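Local coordinates for protein Methylcobalamin\: coenzyme M methyltransferase (Methanosarcina mazei, PDB 4AY7) that transfers a methyl group from a methylated corrinoid to coenzyme M, a zinc-dependent step of methanogenesis, at residues D163-V167 / K168-K172; I175-T178 / D179-E182. All coordinates share one frame; numbering follows the deposited sequence.

Contact 1 (D163-V167 / K168-K172)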
ATOM      1  N   ASP A 163      -6.054  13.974   5.894  1.00 20.13           N
ATOM      2  CA  ASP A 163      -7.018  14.400   4.829  1.00 20.99           C
ATOM      3  C   ASP A 163      -8.385  14.862   5.364  1.00 20.70           C
ATOM      4  O   ASP A 163      -9.016  15.763   4.709  1.00 20.35           O
ATOM      5  CB  ASP A 163      -7.203  13.323   3.763  1.00 21.35           C
ATOM      6  CG  ASP A 163      -5.948  13.124   2.889  1.00 23.51           C
ATOM      7  OD1 ASP A 163      -5.138  14.069   2.662  1.00 26.38           O
ATOM      8  OD2 ASP A 163      -5.850  12.040   2.318  1.00 24.99           O
ATOM      9  N   LEU A 164      -8.793  14.415   6.575  1.00 20.20           N
ATOM     10  CA  LEU A 164     -10.069  14.872   7.112  1.00 20.47           C
ATOM     11  C   LEU A 164      -9.940  16.343   7.451  1.00 20.64           C
ATOM     12  O   LEU A 164     -10.902  17.106   7.325  1.00 21.74           O
ATOM     13  CB  LEU A 164     -10.442  14.125   8.378  1.00 21.47           C
ATOM     14  CG  LEU A 164     -10.848  12.695   8.148  1.00 22.60           C
ATOM     15  CD1 LEU A 164     -11.135  12.001   9.481  1.00 23.37           C
ATOM     16  CD2 LEU A 164     -11.981  12.545   7.170  1.00 23.49           C
ATOM     17  N   VAL A 165      -8.759  16.750   7.939  1.00 20.29           N
ATOM     18  CA  VAL A 165      -8.584  18.069   8.536  1.00 20.76           C
ATOM     19  C   VAL A 165      -7.637  19.011   7.780  1.00 21.68           C
ATOM     20  O   VAL A 165      -7.521  20.192   8.125  1.00 21.90           O
ATOM     21  CB  VAL A 165      -8.162  17.948  10.037  1.00 20.90           C
ATOM     22  CG1 VAL A 165      -9.122  16.985  10.758  1.00 20.35           C
ATOM     23  CG2 VAL A 165      -6.751  17.453  10.188  1.00 20.82           C
ATOM     24  N   SER A 166      -7.002  18.516   6.730  1.00 22.25           N
ATOM     25  CA  SER A 166      -5.924  19.236   5.993  1.00 23.03           C
ATOM     26  C   SER A 166      -4.558  18.924   6.700  1.00 24.43           C
ATOM     27  O   SER A 166      -4.445  18.821   7.926  1.00 23.58           O
ATOM     28  CB  SER A 166      -6.202  20.759   5.873  1.00 24.21           C
ATOM     29  OG  SER A 166      -5.812  21.512   7.050  1.00 24.80           O
ATOM     30  N   VAL A 167      -3.484  18.796   5.926  1.00 25.08           N
ATOM     31  CA  VAL A 167      -2.224  18.515   6.553  1.00 26.14           C
ATOM     32  C   VAL A 167      -1.766  19.740   7.351  1.00 27.60           C
ATOM     33  O   VAL A 167      -1.129  19.608   8.402  1.00 27.12           O
ATOM     34  CB  VAL A 167      -1.126  18.042   5.549  1.00 26.74           C
ATOM     35  CG1 VAL A 167      -0.680  19.164   4.664  1.00 27.15           C
ATOM     36  CG2 VAL A 167       0.050  17.495   6.346  1.00 27.70           C
ATOM     37  N   LYS A 168      -2.145  20.927   6.919  1.00 29.26           N
ATOM     38  CA  LYS A 168      -1.777  22.127   7.671  1.00 31.20           C
ATOM     39  C   LYS A 168      -2.405  22.182   9.099  1.00 30.79           C
ATOM     40  O   LYS A 168      -1.737  22.549  10.071  1.00 32.18           O
ATOM     41  CB  LYS A 168      -2.182  23.316   6.858  1.00 34.76           C
ATOM     42  CG  LYS A 168      -1.728  24.632   7.412  1.00 38.31           C
ATOM     43  CD  LYS A 168      -2.400  25.759   6.644  1.00 41.58           C
ATOM     44  CE  LYS A 168      -2.543  27.007   7.512  1.00 43.60           C
ATOM     45  NZ  LYS A 168      -1.230  27.699   7.623  1.00 46.32           N
ATOM     46  N   SER A 169      -3.685  21.827   9.214  1.00 28.44           N
ATOM     47  CA  SER A 169      -4.347  21.763  10.519  1.00 27.90           C
ATOM     48  C   SER A 169      -3.770  20.604  11.319  1.00 27.70           C
ATOM     49  O   SER A 169      -3.529  20.684  12.507  1.00 27.30           O
ATOM     50  CB  SER A 169      -5.838  21.579  10.375  1.00 26.45           C
ATOM     51  OG  SER A 169      -6.380  22.655   9.622  1.00 26.59           O
ATOM     52  N   PHE A 170      -3.548  19.501  10.655  1.00 27.64           N
ATOM     53  CA  PHE A 170      -3.006  18.287  11.331  1.00 27.82           C
ATOM     54  C   PHE A 170      -1.649  18.584  11.980  1.00 30.01           C
ATOM     55  O   PHE A 170      -1.458  18.317  13.170  1.00 31.86           O
ATOM     56  CB  PHE A 170      -2.957  17.146  10.320  1.00 27.33           C
ATOM     57  CG  PHE A 170      -2.627  15.814  10.891  1.00 28.41           C
ATOM     58  CD1 PHE A 170      -3.624  15.004  11.417  1.00 28.76           C
ATOM     59  CD2 PHE A 170      -1.356  15.348  10.857  1.00 28.52           C
ATOM     60  CE1 PHE A 170      -3.344  13.784  11.926  1.00 28.87           C
ATOM     61  CE2 PHE A 170      -1.054  14.108  11.391  1.00 28.48           C
ATOM     62  CZ  PHE A 170      -2.059  13.311  11.892  1.00 27.96           C
ATOM     63  N   MET A 171      -0.742  19.231  11.260  1.00 30.24           N
ATOM     64  CA  MET A 171       0.554  19.571  11.824  0.70 32.97           C
ATOM     65  C   MET A 171       0.431  20.571  12.967  1.00 32.59           C
ATOM     66  O   MET A 171       1.024  20.385  14.039  1.00 33.50           O
ATOM     67  CB  MET A 171       1.497  20.078  10.730  0.70 35.02           C
ATOM     68  CG  MET A 171       2.038  18.945   9.856  0.70 38.06           C
ATOM     69  SD  MET A 171       3.209  19.439   8.538  0.70 46.32           S
ATOM     70  CE  MET A 171       4.270  20.635   9.408  0.70 41.07           C
ATOM     71  N   LYS A 172      -0.384  21.600  12.777  1.00 34.11           N
ATOM     72  CA  LYS A 172      -0.574  22.638  13.794  1.00 34.57           C
ATOM     73  C   LYS A 172      -1.192  22.056  15.055  1.00 33.84           C
ATOM     74  O   LYS A 172      -0.768  22.376  16.143  1.00 34.25           O
ATOM     75  CB  LYS A 172      -1.440  23.772  13.205  1.00 38.02           C
ATOM     76  CG  LYS A 172      -1.593  25.054  14.019  1.00 41.44           C
ATOM     77  CD  LYS A 172      -2.370  26.130  13.190  1.00 44.74           C
ATOM     78  CE  LYS A 172      -2.151  27.598  13.619  1.00 48.31           C
ATOM     79  NZ  LYS A 172      -3.290  28.321  14.322  1.00 49.11           N
TER

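Contact 2 (I175-T178 / D179-E182)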
ATOM      1  N   ILE A 175       1.081  20.017  17.639  1.00 37.75           N
ATOM      2  CA  ILE A 175       1.765  20.837  18.675  1.00 38.85           C
ATOM      3  C   ILE A 175       0.784  21.550  19.607  1.00 40.41           C
ATOM      4  O   ILE A 175       0.992  21.576  20.813  1.00 42.50           O
ATOM      5  CB  ILE A 175       2.588  21.971  18.031  1.00 39.40           C
ATOM      6  CG1 ILE A 175       3.637  21.425  17.085  1.00 39.40           C
ATOM      7  CG2 ILE A 175       3.129  22.927  19.108  1.00 40.05           C
ATOM      8  CD1 ILE A 175       3.667  22.132  15.742  1.00 39.67           C
ATOM      9  N   LYS A 176      -0.273  22.136  19.053  1.00 39.20           N
ATOM     10  CA  LYS A 176      -1.056  23.102  19.801  1.00 41.12           C
ATOM     11  C   LYS A 176      -2.402  22.600  20.295  1.00 38.90           C
ATOM     12  O   LYS A 176      -2.914  23.160  21.250  1.00 38.27           O
ATOM     13  CB  LYS A 176      -1.248  24.399  18.996  1.00 45.95           C
ATOM     14  CG  LYS A 176      -0.557  25.632  19.573  1.00 50.46           C
ATOM     15  CD  LYS A 176       0.923  25.659  19.209  1.00 52.63           C
ATOM     16  CE  LYS A 176       1.628  26.955  19.623  1.00 55.49           C
ATOM     17  NZ  LYS A 176       2.697  27.259  18.622  1.00 55.39           N
ATOM     18  N   LYS A 177      -2.987  21.581  19.666  1.00 35.26           N
ATOM     19  CA  LYS A 177      -4.282  21.069  20.083  1.00 34.62           C
ATOM     20  C   LYS A 177      -4.290  19.564  19.959  1.00 33.18           C
ATOM     21  O   LYS A 177      -4.981  19.022  19.106  1.00 31.78           O
ATOM     22  CB  LYS A 177      -5.408  21.615  19.186  1.00 35.94           C
ATOM     23  CG  LYS A 177      -5.667  23.135  19.197  1.00 38.98           C
ATOM     24  CD  LYS A 177      -6.548  23.720  20.314  1.00 40.02           C
ATOM     25  CE  LYS A 177      -7.930  23.064  20.522  1.00 40.14           C
ATOM     26  NZ  LYS A 177      -8.721  23.654  21.650  1.00 40.98           N
ATOM     27  N   THR A 178      -3.542  18.878  20.819  1.00 32.91           N
ATOM     28  CA  THR A 178      -3.348  17.462  20.649  1.00 32.24           C
ATOM     29  C   THR A 178      -4.652  16.697  20.872  1.00 32.49           C
ATOM     30  O   THR A 178      -4.803  15.589  20.338  1.00 32.03           O
ATOM     31  CB  THR A 178      -2.261  16.951  21.585  1.00 32.89           C
ATOM     32  OG1 THR A 178      -2.655  17.177  22.954  1.00 35.48           O
ATOM     33  CG2 THR A 178      -0.894  17.664  21.256  1.00 33.25           C
ATOM     34  N   ASP A 179      -5.620  17.272  21.602  1.00 33.36           N
ATOM     35  CA  ASP A 179      -6.927  16.625  21.709  1.00 33.91           C
ATOM     36  C   ASP A 179      -7.582  16.488  20.357  1.00 31.69           C
ATOM     37  O   ASP A 179      -8.293  15.515  20.107  1.00 30.37           O
ATOM     38  CB  ASP A 179      -7.893  17.401  22.575  1.00 37.26           C
ATOM     39  CG  ASP A 179      -7.970  16.885  23.936  1.00 42.92           C
ATOM     40  OD1 ASP A 179      -6.922  16.435  24.441  1.00 46.87           O
ATOM     41  OD2 ASP A 179      -9.057  16.946  24.548  1.00 49.56           O
ATOM     42  N   LEU A 180      -7.468  17.528  19.529  1.00 31.61           N
ATOM     43  CA  LEU A 180      -8.057  17.487  18.199  1.00 30.93           C
ATOM     44  C   LEU A 180      -7.304  16.519  17.260  1.00 27.96           C
ATOM     45  O   LEU A 180      -7.857  15.707  16.526  1.00 26.01           O
ATOM     46  CB  LEU A 180      -8.138  18.910  17.573  1.00 31.88           C
ATOM     47  CG  LEU A 180      -9.041  19.964  18.202  1.00 33.09           C
ATOM     48  CD1 LEU A 180      -8.813  21.266  17.434  1.00 35.09           C
ATOM     49  CD2 LEU A 180     -10.522  19.592  18.168  1.00 33.26           C
ATOM     50  N   LEU A 181      -6.006  16.624  17.302  1.00 27.97           N
ATOM     51  CA  LEU A 181      -5.165  15.618  16.695  1.00 27.12           C
ATOM     52  C   LEU A 181      -5.609  14.176  17.037  1.00 26.01           C
ATOM     53  O   LEU A 181      -5.822  13.341  16.117  1.00 22.94           O
ATOM     54  CB  LEU A 181      -3.709  15.792  17.086  1.00 27.71           C
ATOM     55  CG  LEU A 181      -2.818  14.917  16.228  1.00 27.65           C
ATOM     56  CD1 LEU A 181      -2.265  15.680  15.041  1.00 27.29           C
ATOM     57  CD2 LEU A 181      -1.653  14.403  17.077  1.00 27.88           C
ATOM     58  N   GLU A 182      -5.762  13.886  18.335  1.00 25.15           N
ATOM     59  CA  GLU A 182      -6.242  12.565  18.730  1.00 26.39           C
ATOM     60  C   GLU A 182      -7.634  12.180  18.356  1.00 25.02           C
ATOM     61  O   GLU A 182      -7.876  11.031  17.969  1.00 24.08           O
ATOM     62  CB  GLU A 182      -6.065  12.326  20.233  1.00 29.20           C
ATOM     63  CG  GLU A 182      -4.615  12.179  20.644  1.00 31.02           C
ATOM     64  CD  GLU A 182      -4.534  11.697  22.096  1.00 35.40           C
ATOM     65  OE1 GLU A 182      -5.202  10.681  22.475  1.00 36.84           O
ATOM     66  OE2 GLU A 182      -3.859  12.390  22.868  1.00 39.85           O
TER

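Contact 1 (D163-V167 / K168-K172)
The ring of Phe170 has Val165 at its edge: the CG2 methyl lies near the ring plane and comes within 4.2 Å of CD1 of Phe170. The same methyl sits 3.8 Å from Phe170 CB, so the valine branch packs against both the root and the rim of the aromatic side chain. Around this pair the ring also meets Val158, Ala161 and Ser162 of helix 157-165, Met219, and Leu181 and Leu185 of helix 178-202, which makes it part of the packing between three helices of this TIM-barrel protein. With CG anti to the backbone N (chi1 -171°), the torsion turns the Phe170 ring toward Val165 and the neighbouring helices, at the bend where helix 157-165 stops and helix 167-176 starts.

Ser166 is the residue at the turn. It leaves the first helix with a positive phi of 87° and is at once the N-cap of the second: its OG, placed between the backbone N and the carbonyl carbon, accepts from Ser169 N at 3.1 Å. Without the hydroxyl, as with an alanine here, the Ser169 N-H would probably lose its capping acceptor and the first turn some of its hold. Ser169 OG is hydrogen-bonded to Pro112 O, outside the bend, which links the start of helix 167-176 to Pro112, and it also lies 3.1 Å from Val165 O.

Behind the cap the usual helical pattern begins directly. Ser166 O takes the N-H of Phe170 at 3.0 Å, so one residue caps the helix with its side chain and opens the bonding with its carbonyl. The next bond of the same kind runs from Met171 N to Val167 O at 2.9 Å, the donor tilted 23° from the carbonyl plane.

Contact 2 (I175-T178 / D179-E182)
Lys177 leaves helical geometry (phi -142°) at the end of helix 167-176, and as N-cap of helix 178-202 it takes the N-H of Leu181 on its carbonyl. That carbonyl is shared by two donors: Leu181 N at 3.2 Å from Lys177 O, a nearly straight bond in the carbonyl plane, and Leu180 N, a weak and bent one. Glu182 N then bonds to Thr178 O at 2.8 Å, and regular helix follows.

The side chains of Lys177 and Leu180 run together in one direction. Bends at chi2 and chi3 fold the lysine chain back, so that CE comes 3.7 Å from Leu180 CD1 while Lys177 CB touches the same methyl at 3.8 Å. The leucine also packs on Trp173 of the preceding helix. Leu181 takes the inward course: its CB is 3.4 Å from Thr178 O, and its branch, with CG anti to the backbone N (chi1 -168°), reaches Ser174 and Phe227. Thr178 too rests on Phe227, in helix 221-238. Glu182 brushes Thr178 O with CG but has its charge paired elsewhere, in a salt bridge from OE1 to Arg231 NH2.

Since a lysine side chain has no acceptor to offer the first N-H groups of the helix, this helix start depends on backbone bonds and aliphatic packing, with the lysine's methylenes lying against a leucine at the surface.

How the contacts relate
Helix 167-176 joins the two contacts: contact 1 is the bend at its start, contact 2 the bend at its end, their centres about 11 Å apart. Contact 1 is partly buried, and its joint combines a serine cap with apolar packing directed into the fold; contact 2 lies at the surface, where the cap residue is a lysine with no capping side chain and its aliphatic part packs on a leucine. They meet between helices 167-176 and 178-202, where Leu181 CD1 comes 3.3 Å from Phe170 O. Both lie away from the zinc site, in the helical layer of the TIM barrel.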